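Local coordinates for cell division protein SepF (Methanobrevibacter smithii, PDB 7AL1), which probably anchors the cell division protein FtsZ to the membrane in this archaeon, the present chain being its C-terminal FtsZ-binding, dimer-forming domain, at residues L16-T21 with D42-E47; A70-L75 with N82-A87. One frame throughout, in Å; residues are numbered along the deposited sequence. Where two conformers were deposited one is given.

Interaction 1 of 2, residues L16-T21 with D42-E47; sequences LIRPKT and DLSFLE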
loop_
_atom_site.group_PDB
_atom_site.type_symbol
_atom_site.label_atom_id
_atom_site.label_comp_id
_atom_site.label_asym_id
_atom_site.label_seq_id
_atom_site.Cartn_x
_atom_site.Cartn_y
_atom_site.Cartn_z
ATOM N N LEU A 16 -4.587 7.097 2.594
ATOM C CA LEU A 16 -3.310 7.516 2.039
ATOM C C LEU A 16 -3.045 8.921 2.538
ATOM O O LEU A 16 -3.863 9.822 2.340
ATOM C CB LEU A 16 -3.337 7.485 0.510
ATOM C CG LEU A 16 -3.562 6.049 -0.014
ATOM C CD1 LEU A 16 -4.969 5.958 -0.572
ATOM C CD2 LEU A 16 -2.575 5.641 -1.073
ATOM N N ILE A 17 -1.908 9.115 3.194
ATOM C CA ILE A 17 -1.610 10.360 3.908
ATOM C C ILE A 17 -0.122 10.671 3.758
ATOM O O ILE A 17 0.697 9.771 3.987
ATOM C CB ILE A 17 -1.978 10.182 5.401
ATOM C CG1 ILE A 17 -3.436 9.701 5.610
ATOM C CG2 ILE A 17 -1.800 11.475 6.176
ATOM C CD1 ILE A 17 -3.852 9.281 7.066
ATOM N N ARG A 18 0.214 11.927 3.466
ATOM C CA ARG A 18 1.576 12.460 3.424
ATOM C C ARG A 18 1.645 13.543 4.502
ATOM O O ARG A 18 1.386 14.733 4.228
ATOM C CB ARG A 18 1.909 13.007 2.040
ATOM C CG ARG A 18 3.300 13.531 1.915
ATOM C CD ARG A 18 3.603 13.816 0.454
ATOM N NE ARG A 18 4.963 14.268 0.231
ATOM C CZ ARG A 18 5.319 15.538 0.077
ATOM N NH1 ARG A 18 4.408 16.507 0.147
ATOM N NH2 ARG A 18 6.597 15.835 -0.134
ATOM N N PRO A 19 1.973 13.194 5.755
ATOM C CA PRO A 19 1.847 14.190 6.822
ATOM C C PRO A 19 2.832 15.332 6.655
ATOM O O PRO A 19 3.984 15.147 6.235
ATOM C CB PRO A 19 2.155 13.407 8.109
ATOM C CG PRO A 19 2.828 12.157 7.659
ATOM C CD PRO A 19 2.279 11.856 6.292
ATOM N N LYS A 20 2.388 16.527 7.054
ATOM C CA LYS A 20 3.240 17.709 7.073
ATOM C C LYS A 20 3.434 18.296 8.454
ATOM O O LYS A 20 4.339 19.129 8.626
ATOM C CB LYS A 20 2.654 18.803 6.172
ATOM C CG LYS A 20 2.570 18.408 4.724
ATOM C CD LYS A 20 2.306 19.625 3.857
ATOM C CE LYS A 20 2.138 19.222 2.414
ATOM N NZ LYS A 20 1.881 20.414 1.562
ATOM N N THR A 21 2.647 17.881 9.446
ATOM C CA THR A 21 2.672 18.440 10.787
ATOM C C THR A 21 2.571 17.309 11.799
ATOM O O THR A 21 2.213 16.173 11.458
ATOM C CB THR A 21 1.494 19.391 11.020
ATOM O OG1 THR A 21 0.265 18.651 10.969
ATOM C CG2 THR A 21 1.464 20.474 9.962
ATOM N N ASP A 42 3.229 8.344 3.600
ATOM C CA ASP A 42 4.374 8.869 2.867
ATOM C C ASP A 42 5.097 9.854 3.794
ATOM O O ASP A 42 4.587 10.945 4.049
ATOM C CB ASP A 42 3.961 9.566 1.570
ATOM C CG ASP A 42 5.126 10.132 0.819
ATOM O OD1 ASP A 42 6.277 9.976 1.237
ATOM O OD2 ASP A 42 4.886 10.785 -0.249
ATOM N N LEU A 43 6.258 9.464 4.322
ATOM C CA LEU A 43 7.014 10.280 5.260
ATOM C C LEU A 43 7.997 11.227 4.603
ATOM O O LEU A 43 8.800 11.860 5.301
ATOM C CB LEU A 43 7.775 9.374 6.243
ATOM C CG LEU A 43 6.868 8.643 7.236
ATOM C CD1 LEU A 43 7.720 7.820 8.186
ATOM C CD2 LEU A 43 6.064 9.644 8.045
ATOM N N SER A 44 7.943 11.378 3.286
ATOM C CA SER A 44 8.982 12.127 2.590
ATOM C C SER A 44 8.975 13.608 2.938
ATOM O O SER A 44 10.037 14.233 2.944
ATOM C CB SER A 44 8.853 11.950 1.069
ATOM O OG SER A 44 7.604 12.410 0.581
ATOM N N PHE A 45 7.806 14.205 3.171
ATOM C CA PHE A 45 7.825 15.621 3.503
ATOM C C PHE A 45 8.484 15.842 4.863
ATOM O O PHE A 45 9.329 16.737 5.019
ATOM C CB PHE A 45 6.406 16.188 3.497
ATOM C CG PHE A 45 6.338 17.646 3.889
ATOM C CD1 PHE A 45 6.300 18.042 5.206
ATOM C CD2 PHE A 45 6.314 18.626 2.916
ATOM C CE1 PHE A 45 6.212 19.385 5.549
ATOM C CE2 PHE A 45 6.244 19.961 3.258
ATOM C CZ PHE A 45 6.197 20.339 4.574
ATOM N N LEU A 46 8.088 15.053 5.867
ATOM C CA LEU A 46 8.728 15.165 7.166
ATOM C C LEU A 46 10.226 14.904 7.056
ATOM O O LEU A 46 11.040 15.620 7.658
ATOM C CB LEU A 46 8.083 14.207 8.163
ATOM C CG LEU A 46 6.602 14.407 8.455
ATOM C CD1 LEU A 46 6.124 13.432 9.538
ATOM C CD2 LEU A 46 6.280 15.829 8.872
ATOM N N GLU A 47 10.613 13.875 6.293
ATOM C CA GLU A 47 12.025 13.509 6.247
ATOM C C GLU A 47 12.857 14.663 5.716
ATOM O O GLU A 47 13.957 14.935 6.229
ATOM C CB GLU A 47 12.228 12.252 5.404
ATOM C CG GLU A 47 13.629 11.687 5.596
ATOM C CD GLU A 47 13.896 10.312 5.000
ATOM O OE1 GLU A 47 13.048 9.748 4.282
ATOM O OE2 GLU A 47 14.992 9.787 5.265
HETATM O O HOH W 1 5.664 13.287 5.093
#
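Arg18 carries the polar side of this contact, reaching along Asp42 to the first turn of helix 44-49. Its CG lies anti to the backbone N (chi1 -178°) and the chain stays extended as far as NE, which donates to Ser44 OG at 3.2 Å, close to the guanidinium plane. The same NE makes a longer salt bridge to Asp42 OD2 at 3.5 Å, with the guanidinium and carboxylate planes turned 55° apart. The other carboxylate oxygen, Asp42 OD1, accepts from Ser44 N at 3.0 Å; this Asx turn ties the end of strand 39-42 to the helix start. Asp42 N donates to Ile17 O at 2.9 Å. Water 1 donates to Pro19 O and Asp42 O and accepts from Leu46 N.

Carbon contacts complete the interface. Lys20 CG sits over the centre of the Phe45 ring in a CH-pi contact, 3.8 Å from the centroid, while Phe45 CB lies over a face of the Arg18 guanidinium, 3.6 Å from CZ. Pro19 CG packs against Leu46 CD1 at 4.0 Å and touches Leu43 CD2.

The contact joins the loop after strand 13-17 to the turn after the parallel strand 39-42, at the C-terminal ends of the two strands of a beta-alpha-beta crossover. Its helix, 22-33, lies against Ile17, Pro19 and Leu46, helix 51-68 packs on Leu43 and Leu46, and Leu16 continues the sheet into a parallel strand of the second subunit.

Interaction 2 of 2, residues A70-L75 with N82-A87; sequences AEALLL and NLIIIA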
loop_
_atom_site.group_PDB
_atom_site.type_symbol
_atom_site.label_atom_id
_atom_site.label_comp_id
_atom_site.label_asym_id
_atom_site.label_seq_id
_atom_site.Cartn_x
_atom_site.Cartn_y
_atom_site.Cartn_z
ATOM N N ALA A 70 -0.125 -3.284 15.893
ATOM C CA ALA A 70 -0.107 -2.920 14.483
ATOM C C ALA A 70 1.143 -3.467 13.807
ATOM O O ALA A 70 2.164 -3.740 14.452
ATOM C CB ALA A 70 -0.169 -1.398 14.328
ATOM N N GLU A 71 1.056 -3.631 12.486
ATOM C CA GLU A 71 2.205 -3.940 11.646
ATOM C C GLU A 71 2.620 -2.688 10.882
ATOM O O GLU A 71 1.795 -1.830 10.606
ATOM C CB GLU A 71 1.833 -5.002 10.598
ATOM C CG GLU A 71 1.441 -6.386 11.114
ATOM C CD GLU A 71 1.187 -7.378 9.968
ATOM O OE1 GLU A 71 0.044 -7.435 9.464
ATOM O OE2 GLU A 71 2.133 -8.094 9.564
ATOM N N ALA A 72 3.905 -2.557 10.567
ATOM C CA ALA A 72 4.371 -1.427 9.767
ATOM C C ALA A 72 5.456 -1.940 8.853
ATOM O O ALA A 72 6.514 -2.350 9.343
ATOM C CB ALA A 72 4.913 -0.297 10.641
ATOM N N LEU A 73 5.218 -1.903 7.552
ATOM C CA LEU A 73 6.075 -2.520 6.553
ATOM C C LEU A 73 6.512 -1.471 5.552
ATOM O O LEU A 73 5.668 -0.795 4.944
ATOM C CB LEU A 73 5.322 -3.652 5.845
ATOM C CG LEU A 73 6.118 -4.460 4.834
ATOM C CD1 LEU A 73 7.172 -5.317 5.528
ATOM C CD2 LEU A 73 5.191 -5.338 4.005
ATOM N N LEU A 74 7.810 -1.322 5.393
ATOM C CA LEU A 74 8.345 -0.427 4.394
ATOM C C LEU A 74 7.951 -0.930 3.006
ATOM O O LEU A 74 8.122 -2.111 2.682
ATOM C CB LEU A 74 9.862 -0.398 4.540
ATOM C CG LEU A 74 10.576 0.353 3.432
ATOM C CD1 LEU A 74 10.213 1.807 3.404
ATOM C CD2 LEU A 74 12.080 0.224 3.638
ATOM N N LEU A 75 7.440 -0.031 2.170
ATOM C CA LEU A 75 7.116 -0.368 0.786
ATOM C C LEU A 75 8.169 0.121 -0.198
ATOM O O LEU A 75 8.657 -0.676 -1.014
ATOM C CB LEU A 75 5.745 0.211 0.414
ATOM C CG LEU A 75 4.555 -0.293 1.192
ATOM C CD1 LEU A 75 3.267 0.368 0.751
ATOM C CD2 LEU A 75 4.440 -1.812 1.077
ATOM N N ASN A 82 8.603 8.162 0.643
ATOM C CA ASN A 82 9.071 7.253 1.701
ATOM C C ASN A 82 7.807 6.569 2.217
ATOM O O ASN A 82 7.152 7.058 3.140
ATOM C CB ASN A 82 9.819 8.011 2.780
ATOM C CG ASN A 82 10.430 7.107 3.820
ATOM O OD1 ASN A 82 10.143 5.908 3.867
ATOM N ND2 ASN A 82 11.289 7.679 4.685
ATOM N N LEU A 83 7.432 5.462 1.571
ATOM C CA LEU A 83 6.105 4.868 1.724
ATOM C C LEU A 83 6.169 3.657 2.649
ATOM O O LEU A 83 6.908 2.705 2.400
ATOM C CB LEU A 83 5.548 4.420 0.360
ATOM C CG LEU A 83 5.297 5.485 -0.680
ATOM C CD1 LEU A 83 4.581 4.811 -1.874
ATOM C CD2 LEU A 83 4.497 6.631 -0.147
ATOM N N ILE A 84 5.335 3.683 3.673
ATOM C CA ILE A 84 5.172 2.606 4.654
ATOM C C ILE A 84 3.694 2.272 4.758
ATOM O O ILE A 84 2.855 3.174 4.699
ATOM C CB ILE A 84 5.685 3.065 6.031
ATOM C CG1 ILE A 84 7.141 3.502 5.937
ATOM C CG2 ILE A 84 5.528 2.019 7.136
ATOM C CD1 ILE A 84 7.531 4.520 6.996
ATOM N N ILE A 85 3.342 0.998 4.845
ATOM C CA ILE A 85 1.978 0.630 5.183
ATOM C C ILE A 85 1.881 0.238 6.640
ATOM O O ILE A 85 2.661 -0.594 7.122
ATOM C CB ILE A 85 1.384 -0.461 4.273
ATOM C CG1 ILE A 85 -0.101 -0.652 4.651
ATOM C CG2 ILE A 85 2.169 -1.735 4.322
ATOM C CD1 ILE A 85 -0.934 -1.325 3.610
ATOM N N ILE A 86 0.963 0.861 7.357
ATOM C CA ILE A 86 0.657 0.506 8.733
ATOM C C ILE A 86 -0.687 -0.201 8.742
ATOM O O ILE A 86 -1.704 0.385 8.364
ATOM C CB ILE A 86 0.612 1.747 9.639
ATOM C CG1 ILE A 86 1.944 2.484 9.591
ATOM C CG2 ILE A 86 0.237 1.345 11.068
ATOM C CD1 ILE A 86 1.850 3.870 10.135
ATOM N N ALA A 87 -0.714 -1.438 9.216
ATOM C CA ALA A 87 -1.928 -2.223 9.239
ATOM C C ALA A 87 -2.366 -2.424 10.674
ATOM O O ALA A 87 -1.561 -2.854 11.504
ATOM C CB ALA A 87 -1.681 -3.581 8.588
#
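Leu73 and Ile85 form the central hydrogen-bonded pair of this antiparallel ladder, with Leu73 N donating to Ile85 O and Ile85 N to Leu73 O, both at 2.9 Å. Glu71 and Ala87 make a second such pair, and Leu75 N donates to Leu83 O at 2.8 Å. Between them the non-hydrogen-bonded pairs Ala72-Ile86 and Leu74-Ile84 bring their CA atoms closer together.

The two faces of the hairpin differ. On the one that bears Leu73 and Ile85, Leu73 CB meets Ile85 CG2 at 4.0 Å. The chi1 of -174° that sets Ile85 CG1 anti to the backbone N places this CG2 between N and the carbonyl carbon, where Leu75 CD2 also reaches it at 4.0 Å; Leu75 CD1 lies 4.1 Å from Ile85 CB. Leu75 CB packs on Leu83 CB at 4.2 Å. An alanine in place of Leu75 would probably leave Ile85 CG2 and CB without their leucine methyl neighbours and open a gap beside them. On the other face, Ala72 CB touches Ile84 CG2 and Ile86 CG1, while Leu74 CD1 approaches Leu83 O at 3.6 Å.

Farther out, Glu71 OE1 accepts from Leu93 N, and Leu93 of strand 92-95 packs on Leu73, Ile85 and Ala87. Helix 51-68 lies against Ala72 and Ile86. Strand 39-42 flanks strand 81-87, and the second subunit packs Leu16 on Leu73 and Leu75, and Ile40 on Ile85.

From the N terminus, interaction 1 closes first: strand 13-17 and its following loop meet residues 42-47 after the chain has passed through helix 22-33 and strand 39-42. The chain then runs through helix 51-68 to strand 71-78, whose short turn into strand 81-87 is closed by interaction 2. The two loops are in series, neither nested nor crossed. Their centres are about 13 Å apart, yet they touch directly: Glu47 OE1 meets Asn82 ND2 at 2.7 Å, probably a hydrogen bond, and Leu43 packs on Ile84. Interaction 1 involves strand 13-17 and interaction 2 strand 71-78, the outermost strands of this chain's sheet; both contacts touch the second subunit.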